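Local atomic coordinates of DNA gyrase, B subunit, truncated (Myxococcus xanthus, PDB entry 3CWV), a protein that probably takes part, as the B subunit of a type II topoisomerase, in the ATP-dependent breakage, passage and rejoining of double-stranded DNA. Residues Glu143-Pro146 against Val147-Arg151; Val41-Glu44 against Glu45-Gly49. All coordinates share one frame; numbering follows the deposited sequence.

Contact 1: residues Glu143-Pro146 against Val147-Arg151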
ATOM      1  N   GLU A 143       9.870  27.970   3.608  1.00 43.16           N
ATOM      2  CA  GLU A 143       9.218  27.961   2.308  1.00 39.35           C
ATOM      3  C   GLU A 143       7.877  27.244   2.423  1.00 39.16           C
ATOM      4  O   GLU A 143       7.672  26.473   3.367  1.00 39.83           O
ATOM      5  CB  GLU A 143      10.176  27.355   1.280  1.00 40.71           C
ATOM      6  CG  GLU A 143      11.477  28.156   1.230  1.00 40.58           C
ATOM      7  CD  GLU A 143      12.525  27.569   0.309  1.00 51.19           C
ATOM      8  OE1 GLU A 143      12.309  26.441  -0.191  1.00 44.31           O
ATOM      9  OE2 GLU A 143      13.571  28.239   0.096  1.00 51.30           O
ATOM     10  N   PRO A 144       6.934  27.505   1.490  1.00 39.06           N
ATOM     11  CA  PRO A 144       5.594  26.965   1.712  1.00 39.48           C
ATOM     12  C   PRO A 144       5.533  25.434   1.655  1.00 38.38           C
ATOM     13  O   PRO A 144       6.189  24.814   0.809  1.00 36.57           O
ATOM     14  CB  PRO A 144       4.763  27.564   0.562  1.00 41.17           C
ATOM     15  CG  PRO A 144       5.608  28.644  -0.045  1.00 41.05           C
ATOM     16  CD  PRO A 144       7.023  28.267   0.231  1.00 40.16           C
ATOM     17  N   MET A 145       4.753  24.854   2.560  1.00 36.71           N
ATOM     18  CA  MET A 145       4.505  23.417   2.588  1.00 33.88           C
ATOM     19  C   MET A 145       3.623  23.087   1.395  1.00 37.30           C
ATOM     20  O   MET A 145       2.679  23.823   1.141  1.00 34.20           O
ATOM     21  CB  MET A 145       3.750  23.037   3.866  1.00 33.45           C
ATOM     22  CG  MET A 145       4.482  23.356   5.150  1.00 34.20           C
ATOM     23  SD  MET A 145       3.591  22.910   6.642  1.00 25.62           S
ATOM     24  CE  MET A 145       3.620  21.118   6.566  1.00 26.71           C
ATOM     25  N   PRO A 146       3.930  21.992   0.650  1.00 36.68           N
ATOM     26  CA  PRO A 146       3.074  21.537  -0.445  1.00 36.59           C
ATOM     27  C   PRO A 146       1.603  21.363  -0.049  1.00 37.31           C
ATOM     28  O   PRO A 146       0.713  21.681  -0.838  1.00 35.25           O
ATOM     29  CB  PRO A 146       3.687  20.179  -0.816  1.00 36.75           C
ATOM     30  CG  PRO A 146       5.116  20.343  -0.490  1.00 35.91           C
ATOM     31  CD  PRO A 146       5.146  21.164   0.763  1.00 36.79           C
ATOM     32  N   VAL A 147       1.362  20.841   1.151  1.00 34.31           N
ATOM     33  CA  VAL A 147       0.025  20.760   1.742  1.00 33.48           C
ATOM     34  C   VAL A 147       0.223  21.262   3.162  1.00 34.44           C
ATOM     35  O   VAL A 147       1.064  20.744   3.893  1.00 31.79           O
ATOM     36  CB  VAL A 147      -0.538  19.316   1.795  1.00 32.05           C
ATOM     37  CG1 VAL A 147      -1.933  19.294   2.473  1.00 35.66           C
ATOM     38  CG2 VAL A 147      -0.594  18.712   0.417  1.00 32.98           C
ATOM     39  N   SER A 148      -0.525  22.285   3.547  1.00 35.74           N
ATOM     40  CA  SER A 148      -0.316  22.913   4.847  1.00 37.34           C
ATOM     41  C   SER A 148      -0.755  21.994   5.970  1.00 35.63           C
ATOM     42  O   SER A 148      -1.804  21.352   5.885  1.00 39.02           O
ATOM     43  CB  SER A 148      -1.063  24.249   4.914  1.00 39.05           C
ATOM     44  OG  SER A 148      -0.427  25.092   5.848  1.00 44.85           O
ATOM     45  N   ALA A 149       0.070  21.881   7.006  1.00 33.71           N
ATOM     46  CA  ALA A 149      -0.234  20.998   8.125  1.00 33.20           C
ATOM     47  C   ALA A 149       0.669  21.344   9.293  1.00 31.32           C
ATOM     48  O   ALA A 149       1.600  22.118   9.124  1.00 31.65           O
ATOM     49  CB  ALA A 149      -0.036  19.516   7.714  1.00 34.34           C
ATOM     50  N   GLU A 150       0.452  20.712  10.446  1.00 30.74           N
ATOM     51  CA  GLU A 150       1.319  20.932  11.616  1.00 34.58           C
ATOM     52  C   GLU A 150       2.781  20.621  11.274  1.00 31.83           C
ATOM     53  O   GLU A 150       3.703  21.399  11.602  1.00 31.48           O
ATOM     54  CB  GLU A 150       0.893  20.048  12.795  1.00 35.56           C
ATOM     55  CG  GLU A 150      -0.449  20.359  13.402  1.00 44.72           C
ATOM     56  CD  GLU A 150      -0.704  19.555  14.687  1.00 44.60           C
ATOM     57  OE1 GLU A 150       0.259  18.985  15.245  1.00 55.50           O
ATOM     58  OE2 GLU A 150      -1.869  19.502  15.139  1.00 58.65           O
ATOM     59  N   ARG A 151       2.990  19.467  10.628  1.00 27.37           N
ATOM     60  CA  ARG A 151       4.319  19.058  10.234  1.00 25.92           C
ATOM     61  C   ARG A 151       4.241  18.386   8.859  1.00 25.12           C
ATOM     62  O   ARG A 151       3.164  18.018   8.385  1.00 24.68           O
ATOM     63  CB  ARG A 151       4.915  18.041  11.219  1.00 25.96           C
ATOM     64  CG  ARG A 151       4.951  18.487  12.657  1.00 33.39           C
ATOM     65  CD  ARG A 151       5.972  17.705  13.426  1.00 35.91           C
ATOM     66  NE  ARG A 151       5.738  17.875  14.850  1.00 37.75           N
ATOM     67  CZ  ARG A 151       6.439  17.277  15.796  1.00 43.42           C
ATOM     68  NH1 ARG A 151       7.426  16.458  15.461  1.00 36.15           N
ATOM     69  NH2 ARG A 151       6.123  17.479  17.077  1.00 46.41           N
TER
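Met-145 reaches Ala-149 and Arg-151 because its CG stands beside the backbone N (chi1 -61°), its SD continues in an extended line, and the chain then bends at chi3 (69°) to turn the methyl toward the later residues. The thioether lies across the inside of the bend that the chain makes from Pro-146 to Glu-150. Met-145 SD comes 3.3 Å from Ala-149 O and accepts a weak hydrogen bond from Ala-149 N at 3.7 Å. Beyond the sulfur, Met-145 CE rests 3.6 Å from Arg-151 C and 4.2 Å from Ala-149 CB. The guanidinium of Arg-151 is turned elsewhere, with NH1 bonded to the carbonyl oxygen of Val-73. Trp-117 of strand 109-118 touches Met-145 and Pro-146, while Phe-67 and Thr-69 of strand 64-70 meet Val-147 at the corner of the bend. The bend between strands 131-139 and 151-159 is thus spanned by a flexible, mostly apolar side chain, whose sulfur offers the Ala-149 N-H a soft acceptor for a weak hydrogen bond and whose methyl makes apolar contact with Ala-149 CB.

Contact 2: residues Val41-Glu44 against Glu45-Gly49; sequences VAYE and EARRG
The last turns of helix 28-47 close in a Schellman motif at Gly-49, and just before that end Arg-47 reaches back to Glu-44 and Tyr-43. Arg-47 grips the Glu-44 carboxylate side-on in an i to i+3 salt bridge. Arg-47 NE gives an almost straight bond (178°) to Glu-44 OE1 at 2.9 Å, meeting that oxygen from above the carboxylate plane. Arg-47 NH2 lies 2.8 Å from Glu-44 OE2, approaching on the syn side but tilted out of the carboxylate plane. The two flat groups are inclined by 44°. Glu-44 CG lies anti to its backbone N and the chain then bends at chi2 (69°), which carries the carboxylate alongside the arginine. Lower down, Arg-47 CB sits over one face of the Tyr-43 ring in a CH-pi contact, 4.3 Å from the centroid. Replacing Arg-47 by an alanine would probably leave the Glu-44 carboxylate without this two-bond partner and freer to turn. One residue on from Glu-44, a water donates to Val-41 O and to Glu-45 OE2, with 2.6 Å between the water and Glu-45 OE2. Gly-49 N bonds to Ala-46 O at 2.9 Å, and Gly-49, at positive phi, ends the helix in the glycine-based Schellman motif common at helix C termini.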
ATOM      1  N   VAL A  41       6.456   3.913   2.864  1.00 23.62           N
ATOM      2  CA  VAL A  41       6.685   4.758   4.049  1.00 25.27           C
ATOM      3  C   VAL A  41       5.417   5.548   4.424  1.00 25.07           C
ATOM      4  O   VAL A  41       4.990   5.562   5.594  1.00 27.05           O
ATOM      5  CB  VAL A  41       7.848   5.776   3.846  1.00 25.34           C
ATOM      6  CG1 VAL A  41       7.959   6.683   5.083  1.00 23.31           C
ATOM      7  CG2 VAL A  41       9.163   5.072   3.649  1.00 21.07           C
ATOM      8  N   ALA A  42       4.821   6.200   3.425  1.00 23.92           N
ATOM      9  CA  ALA A  42       3.602   6.995   3.606  1.00 24.93           C
ATOM     10  C   ALA A  42       2.435   6.098   4.032  1.00 23.88           C
ATOM     11  O   ALA A  42       1.668   6.458   4.921  1.00 23.51           O
ATOM     12  CB  ALA A  42       3.254   7.758   2.287  1.00 26.46           C
ATOM     13  N   TYR A  43       2.329   4.913   3.435  1.00 21.70           N
ATOM     14  CA  TYR A  43       1.311   3.944   3.840  1.00 23.03           C
ATOM     15  C   TYR A  43       1.415   3.585   5.324  1.00 23.01           C
ATOM     16  O   TYR A  43       0.401   3.492   6.002  1.00 22.71           O
ATOM     17  CB  TYR A  43       1.392   2.628   3.056  1.00 23.17           C
ATOM     18  CG  TYR A  43       0.451   1.624   3.648  1.00 26.11           C
ATOM     19  CD1 TYR A  43      -0.926   1.724   3.428  1.00 26.82           C
ATOM     20  CD2 TYR A  43       0.917   0.625   4.494  1.00 27.85           C
ATOM     21  CE1 TYR A  43      -1.803   0.813   4.005  1.00 29.29           C
ATOM     22  CE2 TYR A  43       0.065  -0.274   5.080  1.00 24.16           C
ATOM     23  CZ  TYR A  43      -1.294  -0.177   4.829  1.00 26.50           C
ATOM     24  OH  TYR A  43      -2.133  -1.076   5.409  1.00 28.69           O
ATOM     25  N   GLU A  44       2.622   3.328   5.811  1.00 22.60           N
ATOM     26  CA  GLU A  44       2.768   2.898   7.196  1.00 26.12           C
ATOM     27  C   GLU A  44       2.365   4.015   8.156  1.00 23.06           C
ATOM     28  O   GLU A  44       1.722   3.762   9.204  1.00 24.86           O
ATOM     29  CB  GLU A  44       4.184   2.382   7.474  1.00 26.72           C
ATOM     30  CG  GLU A  44       4.461   2.078   8.957  1.00 34.60           C
ATOM     31  CD  GLU A  44       3.700   0.862   9.503  1.00 32.50           C
ATOM     32  OE1 GLU A  44       3.101   0.088   8.732  1.00 26.18           O
ATOM     33  OE2 GLU A  44       3.716   0.675  10.733  1.00 38.45           O
ATOM     34  N   GLU A  45       2.710   5.253   7.814  1.00 20.02           N
ATOM     35  CA  GLU A  45       2.234   6.396   8.609  1.00 21.98           C
ATOM     36  C   GLU A  45       0.713   6.506   8.560  1.00 23.67           C
ATOM     37  O   GLU A  45       0.065   6.703   9.605  1.00 26.33           O
ATOM     38  CB  GLU A  45       2.845   7.708   8.132  1.00 20.83           C
ATOM     39  CG  GLU A  45       4.369   7.712   8.229  1.00 23.55           C
ATOM     40  CD  GLU A  45       4.861   7.632   9.678  1.00 30.52           C
ATOM     41  OE1 GLU A  45       4.606   8.568  10.469  1.00 25.17           O
ATOM     42  OE2 GLU A  45       5.494   6.618  10.010  1.00 25.51           O
ATOM     43  N   ALA A  46       0.135   6.399   7.365  1.00 22.53           N
ATOM     44  CA  ALA A  46      -1.342   6.433   7.228  1.00 21.49           C
ATOM     45  C   ALA A  46      -1.995   5.279   7.999  1.00 23.68           C
ATOM     46  O   ALA A  46      -3.010   5.488   8.671  1.00 23.72           O
ATOM     47  CB  ALA A  46      -1.769   6.400   5.748  1.00 24.99           C
ATOM     48  N   ARG A  47      -1.443   4.070   7.871  1.00 22.54           N
ATOM     49  CA  ARG A  47      -1.962   2.896   8.578  1.00 23.94           C
ATOM     50  C   ARG A  47      -2.088   3.152  10.110  1.00 26.88           C
ATOM     51  O   ARG A  47      -3.023   2.677  10.779  1.00 26.85           O
ATOM     52  CB  ARG A  47      -1.047   1.697   8.350  1.00 22.04           C
ATOM     53  CG  ARG A  47      -1.609   0.382   8.922  1.00 26.10           C
ATOM     54  CD  ARG A  47      -0.583  -0.755   8.924  1.00 24.28           C
ATOM     55  NE  ARG A  47       0.537  -0.576   9.858  1.00 26.95           N
ATOM     56  CZ  ARG A  47       0.444  -0.726  11.180  1.00 29.94           C
ATOM     57  NH1 ARG A  47      -0.726  -1.040  11.734  1.00 23.41           N
ATOM     58  NH2 ARG A  47       1.519  -0.580  11.943  1.00 23.36           N
ATOM     59  N   ARG A  48      -1.151   3.924  10.639  1.00 24.42           N
ATOM     60  CA  ARG A  48      -1.054   4.197  12.083  1.00 29.24           C
ATOM     61  C   ARG A  48      -1.821   5.444  12.471  1.00 30.12           C
ATOM     62  O   ARG A  48      -1.802   5.847  13.643  1.00 31.47           O
ATOM     63  CB  ARG A  48       0.411   4.397  12.475  1.00 28.69           C
ATOM     64  CG  ARG A  48       1.241   3.137  12.358  1.00 33.66           C
ATOM     65  CD  ARG A  48       1.994   2.867  13.658  1.00 45.17           C
ATOM     66  NE  ARG A  48       1.065   2.488  14.722  1.00 42.48           N
ATOM     67  CZ  ARG A  48       1.363   2.501  16.017  1.00 45.84           C
ATOM     68  NH1 ARG A  48       2.578   2.890  16.423  1.00 38.00           N
ATOM     69  NH2 ARG A  48       0.439   2.139  16.901  1.00 40.26           N
ATOM     70  N   GLY A  49      -2.470   6.072  11.492  1.00 27.02           N
ATOM     71  CA  GLY A  49      -3.287   7.242  11.770  1.00 26.97           C
ATOM     72  C   GLY A  49      -2.437   8.492  11.950  1.00 27.42           C
ATOM     73  O   GLY A  49      -2.847   9.453  12.627  1.00 26.55           O
TER
HETATM   74  O   HOH W   1       6.837   5.395   8.207  1.00 29.20           O

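Overall arrangement
From the N terminus, the chain first passes through contact 2, at the C-terminal end of helix 28-47, then runs through several strands of the eight-stranded sheet before contact 1. Both contacts are local, each within one continuous stretch, so neither closes a long loop; contact 1 spans a bend in the loop that enters strand 151-159 at Arg-151. They are in series, without nesting or crossing. The centres of contact 1 and contact 2 lie about 18 Å apart. In contact 2, Tyr-43 and Arg-47 touch Ser-307 of strand 300-307 in the five-stranded sheet, whereas contact 1 lies at the surface against strands 64-70 and 109-118. Arg-71 joins their surroundings, bonding to Gly-49 O and touching Glu-150.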